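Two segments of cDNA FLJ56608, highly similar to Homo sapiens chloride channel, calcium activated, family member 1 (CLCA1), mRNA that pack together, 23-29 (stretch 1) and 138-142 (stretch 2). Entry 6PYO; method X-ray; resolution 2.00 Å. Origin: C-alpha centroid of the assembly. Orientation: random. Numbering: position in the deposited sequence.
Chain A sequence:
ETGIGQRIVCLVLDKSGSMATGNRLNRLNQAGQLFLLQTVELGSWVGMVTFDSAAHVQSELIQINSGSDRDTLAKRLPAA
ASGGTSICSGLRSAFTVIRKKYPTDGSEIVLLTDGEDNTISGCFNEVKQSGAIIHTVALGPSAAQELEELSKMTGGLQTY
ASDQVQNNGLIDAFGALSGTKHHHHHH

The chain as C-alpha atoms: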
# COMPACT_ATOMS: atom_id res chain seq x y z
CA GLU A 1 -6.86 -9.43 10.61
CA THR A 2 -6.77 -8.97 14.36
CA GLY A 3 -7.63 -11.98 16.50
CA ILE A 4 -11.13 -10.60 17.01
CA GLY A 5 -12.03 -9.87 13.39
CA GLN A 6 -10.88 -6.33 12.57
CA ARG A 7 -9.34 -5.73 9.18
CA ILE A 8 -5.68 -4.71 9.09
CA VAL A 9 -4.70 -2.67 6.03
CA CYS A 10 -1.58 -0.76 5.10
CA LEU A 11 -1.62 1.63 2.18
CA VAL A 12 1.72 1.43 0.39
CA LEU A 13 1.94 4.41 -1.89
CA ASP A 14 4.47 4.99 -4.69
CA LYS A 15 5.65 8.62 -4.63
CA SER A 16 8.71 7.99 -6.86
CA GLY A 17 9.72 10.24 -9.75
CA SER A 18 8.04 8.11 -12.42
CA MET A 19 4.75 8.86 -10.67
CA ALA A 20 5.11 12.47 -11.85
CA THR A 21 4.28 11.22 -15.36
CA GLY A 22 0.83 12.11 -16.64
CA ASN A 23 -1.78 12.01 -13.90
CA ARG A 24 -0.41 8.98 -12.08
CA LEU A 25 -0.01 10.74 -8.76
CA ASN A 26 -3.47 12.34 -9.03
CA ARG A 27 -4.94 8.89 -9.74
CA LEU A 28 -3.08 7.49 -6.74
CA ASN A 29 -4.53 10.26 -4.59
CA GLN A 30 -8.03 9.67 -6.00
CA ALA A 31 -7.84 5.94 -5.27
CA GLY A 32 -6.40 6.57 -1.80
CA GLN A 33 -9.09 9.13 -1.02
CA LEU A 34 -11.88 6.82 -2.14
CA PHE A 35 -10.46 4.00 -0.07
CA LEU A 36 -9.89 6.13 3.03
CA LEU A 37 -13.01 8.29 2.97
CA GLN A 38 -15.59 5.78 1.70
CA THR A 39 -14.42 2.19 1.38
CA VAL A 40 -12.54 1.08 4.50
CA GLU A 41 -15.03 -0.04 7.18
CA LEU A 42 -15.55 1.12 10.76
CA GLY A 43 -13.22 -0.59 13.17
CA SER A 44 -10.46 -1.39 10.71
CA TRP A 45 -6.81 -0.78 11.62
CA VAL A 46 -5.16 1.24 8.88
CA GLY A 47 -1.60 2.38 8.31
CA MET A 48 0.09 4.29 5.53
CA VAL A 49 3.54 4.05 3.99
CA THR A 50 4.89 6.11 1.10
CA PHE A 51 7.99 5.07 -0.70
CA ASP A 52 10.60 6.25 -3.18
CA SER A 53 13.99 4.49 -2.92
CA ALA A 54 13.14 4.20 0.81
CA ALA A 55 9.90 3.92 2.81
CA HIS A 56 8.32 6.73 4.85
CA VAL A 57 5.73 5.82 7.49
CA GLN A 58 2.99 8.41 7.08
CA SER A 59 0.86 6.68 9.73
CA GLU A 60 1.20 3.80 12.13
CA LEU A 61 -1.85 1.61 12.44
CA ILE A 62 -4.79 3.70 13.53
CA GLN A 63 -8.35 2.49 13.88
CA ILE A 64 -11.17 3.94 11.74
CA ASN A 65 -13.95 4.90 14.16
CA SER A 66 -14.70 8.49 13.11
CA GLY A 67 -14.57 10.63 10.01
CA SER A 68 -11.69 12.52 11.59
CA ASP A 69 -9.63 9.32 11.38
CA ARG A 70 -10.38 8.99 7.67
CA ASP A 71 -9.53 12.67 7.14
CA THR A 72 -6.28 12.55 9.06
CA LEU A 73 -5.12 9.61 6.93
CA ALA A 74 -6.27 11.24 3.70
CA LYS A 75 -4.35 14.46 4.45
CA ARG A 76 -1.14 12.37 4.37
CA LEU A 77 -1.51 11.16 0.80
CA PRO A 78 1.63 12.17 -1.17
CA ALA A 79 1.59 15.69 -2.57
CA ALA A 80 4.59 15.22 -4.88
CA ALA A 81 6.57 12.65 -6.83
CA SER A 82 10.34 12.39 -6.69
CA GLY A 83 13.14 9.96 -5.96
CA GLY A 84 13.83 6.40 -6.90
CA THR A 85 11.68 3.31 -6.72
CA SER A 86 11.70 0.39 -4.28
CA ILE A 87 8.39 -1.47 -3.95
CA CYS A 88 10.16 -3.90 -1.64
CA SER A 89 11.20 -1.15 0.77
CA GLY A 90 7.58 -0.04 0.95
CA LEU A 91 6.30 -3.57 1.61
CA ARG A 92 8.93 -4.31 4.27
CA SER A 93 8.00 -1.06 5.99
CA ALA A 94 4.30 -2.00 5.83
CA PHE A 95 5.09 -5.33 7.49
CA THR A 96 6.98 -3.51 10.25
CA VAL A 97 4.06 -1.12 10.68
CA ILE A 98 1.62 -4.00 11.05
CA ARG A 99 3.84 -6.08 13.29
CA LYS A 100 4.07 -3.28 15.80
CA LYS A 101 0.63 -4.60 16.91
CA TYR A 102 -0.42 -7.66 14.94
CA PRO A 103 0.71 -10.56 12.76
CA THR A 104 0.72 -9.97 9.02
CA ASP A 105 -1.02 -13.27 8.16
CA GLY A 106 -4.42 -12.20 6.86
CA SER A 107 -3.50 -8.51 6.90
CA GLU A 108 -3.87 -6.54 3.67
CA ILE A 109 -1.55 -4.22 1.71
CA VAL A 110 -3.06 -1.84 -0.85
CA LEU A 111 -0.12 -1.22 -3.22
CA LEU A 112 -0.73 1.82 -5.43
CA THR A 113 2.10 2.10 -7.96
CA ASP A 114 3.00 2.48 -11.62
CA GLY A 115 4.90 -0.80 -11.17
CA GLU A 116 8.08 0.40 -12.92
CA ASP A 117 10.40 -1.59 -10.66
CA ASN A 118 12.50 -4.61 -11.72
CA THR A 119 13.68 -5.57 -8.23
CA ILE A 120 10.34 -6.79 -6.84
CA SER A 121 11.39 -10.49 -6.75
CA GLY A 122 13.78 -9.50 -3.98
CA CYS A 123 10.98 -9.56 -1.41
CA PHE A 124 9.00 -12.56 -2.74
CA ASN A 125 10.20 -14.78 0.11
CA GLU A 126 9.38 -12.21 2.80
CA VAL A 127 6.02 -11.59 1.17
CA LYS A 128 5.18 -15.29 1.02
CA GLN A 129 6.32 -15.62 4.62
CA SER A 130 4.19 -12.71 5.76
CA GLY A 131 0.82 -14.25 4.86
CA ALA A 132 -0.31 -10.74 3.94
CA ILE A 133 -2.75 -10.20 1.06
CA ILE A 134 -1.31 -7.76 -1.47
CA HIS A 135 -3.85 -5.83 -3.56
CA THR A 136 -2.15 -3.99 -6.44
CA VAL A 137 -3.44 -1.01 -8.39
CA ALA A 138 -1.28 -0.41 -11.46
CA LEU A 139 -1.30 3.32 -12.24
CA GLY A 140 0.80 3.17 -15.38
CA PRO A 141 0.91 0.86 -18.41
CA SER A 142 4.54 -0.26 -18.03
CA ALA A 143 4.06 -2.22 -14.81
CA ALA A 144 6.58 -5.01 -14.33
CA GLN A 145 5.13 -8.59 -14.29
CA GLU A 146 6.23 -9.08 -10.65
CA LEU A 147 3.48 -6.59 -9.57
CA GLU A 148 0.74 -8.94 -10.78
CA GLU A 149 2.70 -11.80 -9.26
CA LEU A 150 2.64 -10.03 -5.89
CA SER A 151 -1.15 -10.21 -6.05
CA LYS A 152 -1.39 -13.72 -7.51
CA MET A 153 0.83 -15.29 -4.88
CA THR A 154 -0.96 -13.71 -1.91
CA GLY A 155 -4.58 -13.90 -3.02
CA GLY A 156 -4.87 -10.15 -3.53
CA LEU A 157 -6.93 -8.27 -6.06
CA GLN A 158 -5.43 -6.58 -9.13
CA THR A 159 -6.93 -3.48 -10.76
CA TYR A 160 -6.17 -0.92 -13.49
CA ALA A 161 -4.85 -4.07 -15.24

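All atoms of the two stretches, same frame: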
# COMPACT_ATOMS: atom_id res chain seq x y z
N ASN A 23 -0.96 11.77 -15.08
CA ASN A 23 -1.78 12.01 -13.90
C ASN A 23 -1.63 10.92 -12.86
O ASN A 23 -2.51 10.75 -12.01
CB ASN A 23 -3.24 12.14 -14.31
CG ASN A 23 -3.52 13.42 -15.06
OD1 ASN A 23 -3.25 14.51 -14.57
ND2 ASN A 23 -4.08 13.29 -16.26
N ARG A 24 -0.53 10.16 -12.92
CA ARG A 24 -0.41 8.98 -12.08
C ARG A 24 -0.59 9.33 -10.61
O ARG A 24 -1.28 8.62 -9.88
CB ARG A 24 0.93 8.30 -12.29
CG ARG A 24 1.11 7.82 -13.69
CD ARG A 24 2.50 7.29 -13.89
NE ARG A 24 2.68 6.89 -15.27
CZ ARG A 24 3.71 6.18 -15.72
NH1 ARG A 24 4.68 5.76 -14.91
NH2 ARG A 24 3.75 5.87 -16.99
N LEU A 25 0.06 10.40 -10.17
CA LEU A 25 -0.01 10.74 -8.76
C LEU A 25 -1.41 11.22 -8.38
O LEU A 25 -1.90 10.89 -7.29
CB LEU A 25 1.04 11.79 -8.42
CG LEU A 25 1.25 12.01 -6.93
CD1 LEU A 25 1.85 10.81 -6.27
CD2 LEU A 25 2.15 13.23 -6.72
N ASN A 26 -2.08 11.96 -9.26
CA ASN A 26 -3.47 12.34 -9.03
C ASN A 26 -4.37 11.10 -8.94
O ASN A 26 -5.25 11.03 -8.09
CB ASN A 26 -3.97 13.27 -10.13
CG ASN A 26 -3.61 14.73 -9.90
OD1 ASN A 26 -3.49 15.19 -8.76
ND2 ASN A 26 -3.43 15.46 -11.00
N ARG A 27 -4.15 10.11 -9.81
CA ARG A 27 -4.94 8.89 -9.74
C ARG A 27 -4.65 8.13 -8.46
O ARG A 27 -5.57 7.57 -7.84
CB ARG A 27 -4.68 8.03 -10.96
CG ARG A 27 -5.49 8.47 -12.17
CD ARG A 27 -5.13 7.67 -13.44
NE ARG A 27 -4.12 8.37 -14.22
CZ ARG A 27 -3.00 7.82 -14.69
NH1 ARG A 27 -2.76 6.53 -14.47
NH2 ARG A 27 -2.13 8.54 -15.39
N LEU A 28 -3.39 8.10 -8.03
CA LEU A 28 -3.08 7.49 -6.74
C LEU A 28 -3.85 8.19 -5.64
O LEU A 28 -4.48 7.54 -4.79
CB LEU A 28 -1.59 7.50 -6.46
CG LEU A 28 -1.15 6.94 -5.11
CD1 LEU A 28 0.23 6.32 -5.22
CD2 LEU A 28 -1.13 8.04 -4.04
N ASN A 29 -3.84 9.52 -5.64
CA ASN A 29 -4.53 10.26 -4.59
C ASN A 29 -6.03 10.04 -4.64
O ASN A 29 -6.68 9.93 -3.60
CB ASN A 29 -4.22 11.76 -4.69
CG ASN A 29 -2.86 12.10 -4.15
OD1 ASN A 29 -2.35 11.42 -3.25
ND2 ASN A 29 -2.24 13.11 -4.72
N ALA A 138 -2.28 -0.86 -10.51
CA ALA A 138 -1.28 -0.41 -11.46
C ALA A 138 -1.72 0.94 -12.02
O ALA A 138 -2.81 1.05 -12.58
CB ALA A 138 -1.12 -1.44 -12.58
N LEU A 139 -0.91 1.97 -11.84
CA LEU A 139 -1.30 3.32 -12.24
C LEU A 139 -0.63 3.75 -13.54
O LEU A 139 -0.93 4.83 -14.06
CB LEU A 139 -0.99 4.30 -11.10
CG LEU A 139 -1.83 3.97 -9.86
CD1 LEU A 139 -1.33 4.62 -8.62
CD2 LEU A 139 -3.31 4.35 -10.12
N GLY A 140 0.24 2.93 -14.08
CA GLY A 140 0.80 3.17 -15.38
C GLY A 140 0.64 1.92 -16.22
O GLY A 140 0.20 0.88 -15.73
N PRO A 141 1.02 2.01 -17.50
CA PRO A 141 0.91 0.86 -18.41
C PRO A 141 2.16 0.01 -18.52
O PRO A 141 2.12 -1.05 -19.15
CB PRO A 141 0.59 1.52 -19.75
CG PRO A 141 1.43 2.80 -19.69
CD PRO A 141 1.46 3.22 -18.21
N SER A 142 3.28 0.45 -17.94
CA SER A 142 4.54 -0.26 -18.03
C SER A 142 4.87 -1.01 -16.76
O SER A 142 6.04 -1.17 -16.41
CB SER A 142 5.67 0.72 -18.38
OG SER A 142 5.24 1.64 -19.36

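The contact joins the first turns of a helix, residues 24-29, to a loop more than a hundred residues later in the chain, and it is organised round Leu139. This residue covers the most surface of any in the two stretches, 116 Å² of its area lying beneath the helix out of 269 Å² buried in total when both sides are summed. Its CA-to-CB bond points toward the helix, and its side chain, with chi1 in the m well and chi2 in t, brings both methyl groups up against the residues that follow the start of the helix. Closest is CD1 of Leu139, which packs 3.6 Å from CB of Leu28 in an apolar contact that continues the buried surroundings of both leucines. The other methyl, CD2 of Leu139, lies 4.0 Å from CB of Arg27, so the aliphatic base of the arginine also takes part in covering the leucine.

The backbone of Leu139 serves the contact as well. Arg27 directs its CA-to-CB bond toward the loop, and its long side chain bends back along the helix surface toward the N-terminal end, with chi2 in t but chi3 at -94°, between wells. This bend places NH1 of Arg27 2.5 Å from the carbonyl O of Leu139, which lies at the edge of the guanidinium, near its plane. The resulting hydrogen bond is the only one across the two stretches. Although the separation is short, the angle at the hydrogen is 128°, well away from linear, and the bond is weak. Arg27 therefore combines a polar contact at its tip with an apolar one at its base, both made to the same residue.

Arg24, with 55 Å² covered, is the largest contributor on the helix side. Here the CA-to-CB bond runs sideways to the loop, and the side chain is nearly fully extended from chi2 onward, following the loop from Leu139 to Pro141. CG of Arg24 lies 3.6 Å from O of Leu139, the same carbonyl approached by Arg27. Farther out, CA of Gly140 sits over one face of the Arg24 guanidinium, 4.2 Å from NE of Arg24, and NH2 of Arg24 reaches to 3.7 Å from CD of Pro141. These are packing contacts rather than hydrogen bonds; NH1 of Arg24 finds its hydrogen-bonding partner elsewhere in the structure. The absence of a side chain at Gly140 matters to this arrangement, because a CB in ideal position would fall 3.0 Å from CZ of Arg24 and clash with the guanidinium.

The spacing of the three helical residues suits this mode of packing. Arg24 and Leu28 are one turn apart, linked by the backbone hydrogen bond from N of Leu28 to O of Arg24 at 2.9 Å, and Arg27 lies on the same side of the helix. Leu25, by contrast, points away from the loop and makes no contact with it.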